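PDB 4MDY: periplasmic binding protein from Mycobacterium smegmatis, which probably captures an iron complex outside the cytoplasmic membrane and delivers it to an ABC transporter. Local coordinates for residues Val158-Lys166 / Asp199-Thr207. Sequence-based numbering, arbitrary orientation.
Sequences VDDRFTTVK and DFLTQMGLT
The ring of Phe162 overlaps Phe200 CB and Met204 CE of 199-207. Phe200 CB lies over one face, 3.8 Å from the Phe162 ring centroid, a CH-pi contact; the two rings themselves meet obliquely, their planes 46° apart. The methyl of Met204, a selenomethionine, reaches Phe162 obliquely, CE to CE1 3.3 Å. Met204 CG lies anti to the carbonyl carbon of its own residue and the chain beyond is fully extended, which carries CE as far as the ring. Farther along helix 158-166, Val165 CG1 packs on Met204 CG at 3.7 Å: a compact branched side chain fits beside the flexible one.

Polar groups border this apolar patch. Gln203 is long enough to pass beside Phe162, its OE1 oblique to the ring, and give an N-H from NE2 to Asp159 OD1 (3.1 Å, 159° at the hydrogen), meeting the carboxylate from above its plane. The other oxygen, OD2, forms a salt bridge with Lys135, so the carboxylate links two partners. A water bridges Thr163 OG1 and Gln203 O.

Gly205 closes helix 199-203 with a Schellman motif, its positive phi suiting glycine. Here the backbones come close: Lys166 CA approaches Met204 O at 3.5 Å in a CA-H...O contact, and Lys166 CD lies against Gly205 CA.

The axes of 158-166, part of the long helix 148-168, and 199-203 thus run at 43°, and helix 279-294 packs against the same side chains: Tyr279 meets Phe162 edge-to-face, Val282 touches Phe200 and Pro287 touches Val165. Beyond Gly205 the chain enters edge strand 207-208 of the parallel sheet, beside strand 176-181.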
ATOM      1  N   VAL A 158      -4.786   5.350  12.290  1.00 18.27           N
ATOM      2  CA  VAL A 158      -3.639   4.534  11.888  1.00 20.27           C
ATOM      3  C   VAL A 158      -2.372   4.950  12.626  1.00 20.28           C
ATOM      4  O   VAL A 158      -1.675   4.103  13.175  1.00 19.02           O
ATOM      5  CB  VAL A 158      -3.404   4.604  10.365  1.00 20.93           C
ATOM      6  CG1 VAL A 158      -2.044   4.022   9.984  1.00 21.97           C
ATOM      7  CG2 VAL A 158      -4.525   3.884   9.629  1.00 22.07           C
ATOM      8  N   ASP A 159      -2.084   6.253  12.638  1.00 20.53           N
ATOM      9  CA  ASP A 159      -0.921   6.772  13.362  1.00 22.01           C
ATOM     10  C   ASP A 159      -0.963   6.339  14.829  1.00 22.62           C
ATOM     11  O   ASP A 159       0.044   5.871  15.380  1.00 22.26           O
ATOM     12  CB  ASP A 159      -0.860   8.304  13.273  1.00 24.68           C
ATOM     13  CG  ASP A 159      -0.426   8.804  11.899  1.00 28.87           C
ATOM     14  OD1 ASP A 159       0.133   8.009  11.108  1.00 30.51           O
ATOM     15  OD2 ASP A 159      -0.640  10.003  11.606  1.00 30.61           O
ATOM     16  N   ASP A 160      -2.134   6.483  15.445  1.00 23.57           N
ATOM     17  CA  ASP A 160      -2.334   6.100  16.845  1.00 26.05           C
ATOM     18  C   ASP A 160      -2.128   4.607  17.092  1.00 23.90           C
ATOM     19  O   ASP A 160      -1.573   4.230  18.118  1.00 25.32           O
ATOM     20  CB  ASP A 160      -3.730   6.508  17.330  1.00 29.19           C
ATOM     21  CG  ASP A 160      -3.894   8.019  17.464  1.00 30.78           C
ATOM     22  OD1 ASP A 160      -2.884   8.760  17.427  1.00 37.77           O
ATOM     23  OD2 ASP A 160      -5.048   8.469  17.609  1.00 35.31           O
ATOM     24  N   ARG A 161      -2.580   3.761  16.172  1.00 21.29           N
ATOM     25  CA  ARG A 161      -2.315   2.317  16.279  1.00 22.76           C
ATOM     26  C   ARG A 161      -0.819   2.016  16.374  1.00 21.36           C
ATOM     27  O   ARG A 161      -0.395   1.257  17.243  1.00 23.90           O
ATOM     28  CB  ARG A 161      -2.913   1.542  15.098  1.00 23.84           C
ATOM     29  CG  ARG A 161      -4.433   1.427  15.093  1.00 28.19           C
ATOM     30  CD  ARG A 161      -4.997   0.701  16.310  1.00 31.83           C
ATOM     31  NE  ARG A 161      -4.447  -0.649  16.484  1.00 36.96           N
ATOM     32  CZ  ARG A 161      -4.839  -1.732  15.810  1.00 40.32           C
ATOM     33  NH1 ARG A 161      -5.797  -1.665  14.885  1.00 41.83           N
ATOM     34  NH2 ARG A 161      -4.262  -2.901  16.063  1.00 39.08           N
ATOM     35  N   PHE A 162      -0.015   2.613  15.495  1.00 20.28           N
ATOM     36  CA  PHE A 162       1.434   2.383  15.518  1.00 22.77           C
ATOM     37  C   PHE A 162       2.112   2.988  16.756  1.00 24.91           C
ATOM     38  O   PHE A 162       3.027   2.384  17.317  1.00 25.50           O
ATOM     39  CB  PHE A 162       2.082   2.874  14.220  1.00 24.24           C
ATOM     40  CG  PHE A 162       1.621   2.122  13.001  1.00 25.38           C
ATOM     41  CD1 PHE A 162       1.686   0.727  12.962  1.00 27.32           C
ATOM     42  CD2 PHE A 162       1.111   2.789  11.902  1.00 25.54           C
ATOM     43  CE1 PHE A 162       1.254   0.021  11.848  1.00 26.82           C
ATOM     44  CE2 PHE A 162       0.682   2.088  10.787  1.00 27.05           C
ATOM     45  CZ  PHE A 162       0.750   0.703  10.759  1.00 25.67           C
ATOM     46  N   THR A 163       1.654   4.165  17.179  1.00 25.92           N
ATOM     47  CA  THR A 163       2.106   4.778  18.440  1.00 28.56           C
ATOM     48  C   THR A 163       1.844   3.841  19.621  1.00 27.86           C
ATOM     49  O   THR A 163       2.676   3.712  20.514  1.00 31.13           O
ATOM     50  CB  THR A 163       1.392   6.125  18.693  1.00 31.82           C
ATOM     51  OG1 THR A 163       1.942   7.126  17.827  1.00 32.95           O
ATOM     52  CG2 THR A 163       1.556   6.591  20.148  1.00 35.73           C
ATOM     53  N   THR A 164       0.686   3.192  19.614  1.00 25.94           N
ATOM     54  CA  THR A 164       0.311   2.266  20.674  1.00 27.00           C
ATOM     55  C   THR A 164       1.192   1.009  20.656  1.00 27.05           C
ATOM     56  O   THR A 164       1.510   0.467  21.714  1.00 26.71           O
ATOM     57  CB  THR A 164      -1.180   1.881  20.573  1.00 28.42           C
ATOM     58  OG1 THR A 164      -1.982   3.042  20.811  1.00 31.88           O
ATOM     59  CG2 THR A 164      -1.551   0.820  21.589  1.00 30.23           C
ATOM     60  N   VAL A 165       1.582   0.553  19.464  1.00 26.81           N
ATOM     61  CA  VAL A 165       2.488  -0.599  19.342  1.00 25.22           C
ATOM     62  C   VAL A 165       3.810  -0.293  20.051  1.00 26.10           C
ATOM     63  O   VAL A 165       4.347  -1.130  20.784  1.00 24.82           O
ATOM     64  CB  VAL A 165       2.758  -0.980  17.869  1.00 25.10           C
ATOM     65  CG1 VAL A 165       3.873  -2.015  17.773  1.00 26.28           C
ATOM     66  CG2 VAL A 165       1.492  -1.516  17.211  1.00 25.79           C
ATOM     67  N   LYS A 166       4.319   0.915  19.826  1.00 26.34           N
ATOM     68  CA  LYS A 166       5.548   1.386  20.464  1.00 29.90           C
ATOM     69  C   LYS A 166       5.433   1.324  21.991  1.00 30.04           C
ATOM     70  O   LYS A 166       6.337   0.841  22.671  1.00 34.46           O
ATOM     71  CB  LYS A 166       5.857   2.804  19.965  1.00 31.54           C
ATOM     72  CG  LYS A 166       7.024   3.513  20.624  1.00 36.60           C
ATOM     73  CD  LYS A 166       7.628   4.544  19.678  1.00 40.41           C
ATOM     74  CE  LYS A 166       8.154   5.773  20.404  1.00 44.13           C
ATOM     75  NZ  LYS A 166       7.080   6.788  20.595  1.00 47.75           N
ATOM     76  N   ASP A 199       7.742   4.348   7.237  1.00 23.04           N
ATOM     77  CA  ASP A 199       7.338   5.180   8.379  1.00 25.03           C
ATOM     78  C   ASP A 199       6.655   4.366   9.472  1.00 21.90           C
ATOM     79  O   ASP A 199       6.897   4.591  10.660  1.00 25.38           O
ATOM     80  CB  ASP A 199       6.409   6.326   7.954  1.00 28.89           C
ATOM     81  CG  ASP A 199       7.152   7.488   7.312  1.00 32.73           C
ATOM     82  OD1 ASP A 199       8.392   7.583   7.458  1.00 38.44           O
ATOM     83  OD2 ASP A 199       6.483   8.319   6.662  1.00 35.82           O
ATOM     84  N   PHE A 200       5.808   3.421   9.080  1.00 20.02           N
ATOM     85  CA  PHE A 200       5.097   2.615  10.061  1.00 20.93           C
ATOM     86  C   PHE A 200       6.054   1.855  10.981  1.00 19.56           C
ATOM     87  O   PHE A 200       5.753   1.684  12.149  1.00 23.85           O
ATOM     88  CB  PHE A 200       4.083   1.670   9.402  1.00 21.62           C
ATOM     89  CG  PHE A 200       4.681   0.447   8.777  1.00 22.05           C
ATOM     90  CD1 PHE A 200       5.197   0.481   7.484  1.00 20.83           C
ATOM     91  CD2 PHE A 200       4.690  -0.759   9.462  1.00 24.78           C
ATOM     92  CE1 PHE A 200       5.729  -0.660   6.905  1.00 22.49           C
ATOM     93  CE2 PHE A 200       5.210  -1.905   8.881  1.00 23.82           C
ATOM     94  CZ  PHE A 200       5.730  -1.857   7.603  1.00 22.49           C
ATOM     95  N   LEU A 201       7.202   1.432  10.457  1.00 19.85           N
ATOM     96  CA  LEU A 201       8.198   0.730  11.263  1.00 20.22           C
ATOM     97  C   LEU A 201       8.859   1.681  12.251  1.00 21.26           C
ATOM     98  O   LEU A 201       9.030   1.340  13.429  1.00 20.99           O
ATOM     99  CB  LEU A 201       9.258   0.078  10.377  1.00 21.35           C
ATOM    100  CG  LEU A 201       8.760  -1.038   9.453  1.00 22.89           C
ATOM    101  CD1 LEU A 201       9.840  -1.397   8.448  1.00 24.09           C
ATOM    102  CD2 LEU A 201       8.337  -2.262  10.247  1.00 23.93           C
ATOM    103  N   THR A 202       9.217   2.865  11.764  1.00 22.38           N
ATOM    104  CA  THR A 202       9.809   3.915  12.587  1.00 25.26           C
ATOM    105  C   THR A 202       8.851   4.329  13.713  1.00 24.62           C
ATOM    106  O   THR A 202       9.275   4.515  14.859  1.00 27.19           O
ATOM    107  CB  THR A 202      10.209   5.129  11.714  1.00 28.42           C
ATOM    108  OG1 THR A 202      11.219   4.726  10.779  1.00 28.94           O
ATOM    109  CG2 THR A 202      10.752   6.283  12.559  1.00 31.47           C
ATOM    110  N   GLN A 203       7.566   4.451  13.384  1.00 22.86           N
ATOM    111  CA  GLN A 203       6.522   4.814  14.361  1.00 26.69           C
ATOM    112  C   GLN A 203       6.335   3.765  15.461  1.00 25.97           C
ATOM    113  O   GLN A 203       5.917   4.092  16.571  1.00 28.18           O
ATOM    114  CB  GLN A 203       5.175   5.009  13.667  1.00 29.12           C
ATOM    115  CG  GLN A 203       5.026   6.270  12.837  1.00 31.31           C
ATOM    116  CD  GLN A 203       3.682   6.303  12.110  1.00 38.17           C
ATOM    117  OE1 GLN A 203       3.477   5.591  11.128  1.00 46.71           O
ATOM    118  NE2 GLN A 203       2.758   7.115  12.602  1.00 39.24           N
HETATM  119  N   MSE A 204       6.629   2.506  15.140  1.00 22.83           N
HETATM  120  CA  MSE A 204       6.591   1.426  16.128  1.00 25.92           C
HETATM  121  C   MSE A 204       7.822   1.399  17.008  1.00 28.37           C
HETATM  122  O   MSE A 204       7.890   0.599  17.943  1.00 30.86           O
HETATM  123  CB  MSE A 204       6.489   0.079  15.415  1.00 26.50           C
HETATM  124  CG  MSE A 204       5.112  -0.191  14.830  1.00 31.68           C
HETATM  125 SE   MSE A 204       5.220  -1.955  13.962  1.00 40.94          SE
HETATM  126  CE  MSE A 204       3.480  -2.137  13.070  1.00 34.22           C
ATOM    127  N   GLY A 205       8.811   2.247  16.713  1.00 26.27           N
ATOM    128  CA  GLY A 205      10.010   2.374  17.542  1.00 26.56           C
ATOM    129  C   GLY A 205      11.261   1.753  16.954  1.00 27.64           C
ATOM    130  O   GLY A 205      12.344   1.899  17.515  1.00 28.98           O
ATOM    131  N   LEU A 206      11.120   1.078  15.817  1.00 27.54           N
ATOM    132  CA  LEU A 206      12.245   0.414  15.165  1.00 25.95           C
ATOM    133  C   LEU A 206      13.152   1.402  14.445  1.00 25.76           C
ATOM    134  O   LEU A 206      12.749   2.525  14.115  1.00 28.49           O
ATOM    135  CB  LEU A 206      11.744  -0.614  14.149  1.00 24.11           C
ATOM    136  CG  LEU A 206      10.915  -1.758  14.715  1.00 24.88           C
ATOM    137  CD1 LEU A 206      10.168  -2.485  13.608  1.00 25.61           C
ATOM    138  CD2 LEU A 206      11.798  -2.723  15.489  1.00 25.95           C
ATOM    139  N   THR A 207      14.383   0.960  14.212  1.00 24.42           N
ATOM    140  CA  THR A 207      15.332   1.681  13.388  1.00 24.82           C
ATOM    141  C   THR A 207      15.310   1.063  11.994  1.00 24.85           C
ATOM    142  O   THR A 207      15.476  -0.150  11.821  1.00 25.56           O
ATOM    143  CB  THR A 207      16.751   1.648  13.993  1.00 26.00           C
ATOM    144  OG1 THR A 207      16.776   2.439  15.192  1.00 25.71           O
ATOM    145  CG2 THR A 207      17.776   2.191  13.018  1.00 28.08           C
TER
HETATM  146  O   HOH W   1       4.914   6.638  17.228  1.00 37.44           O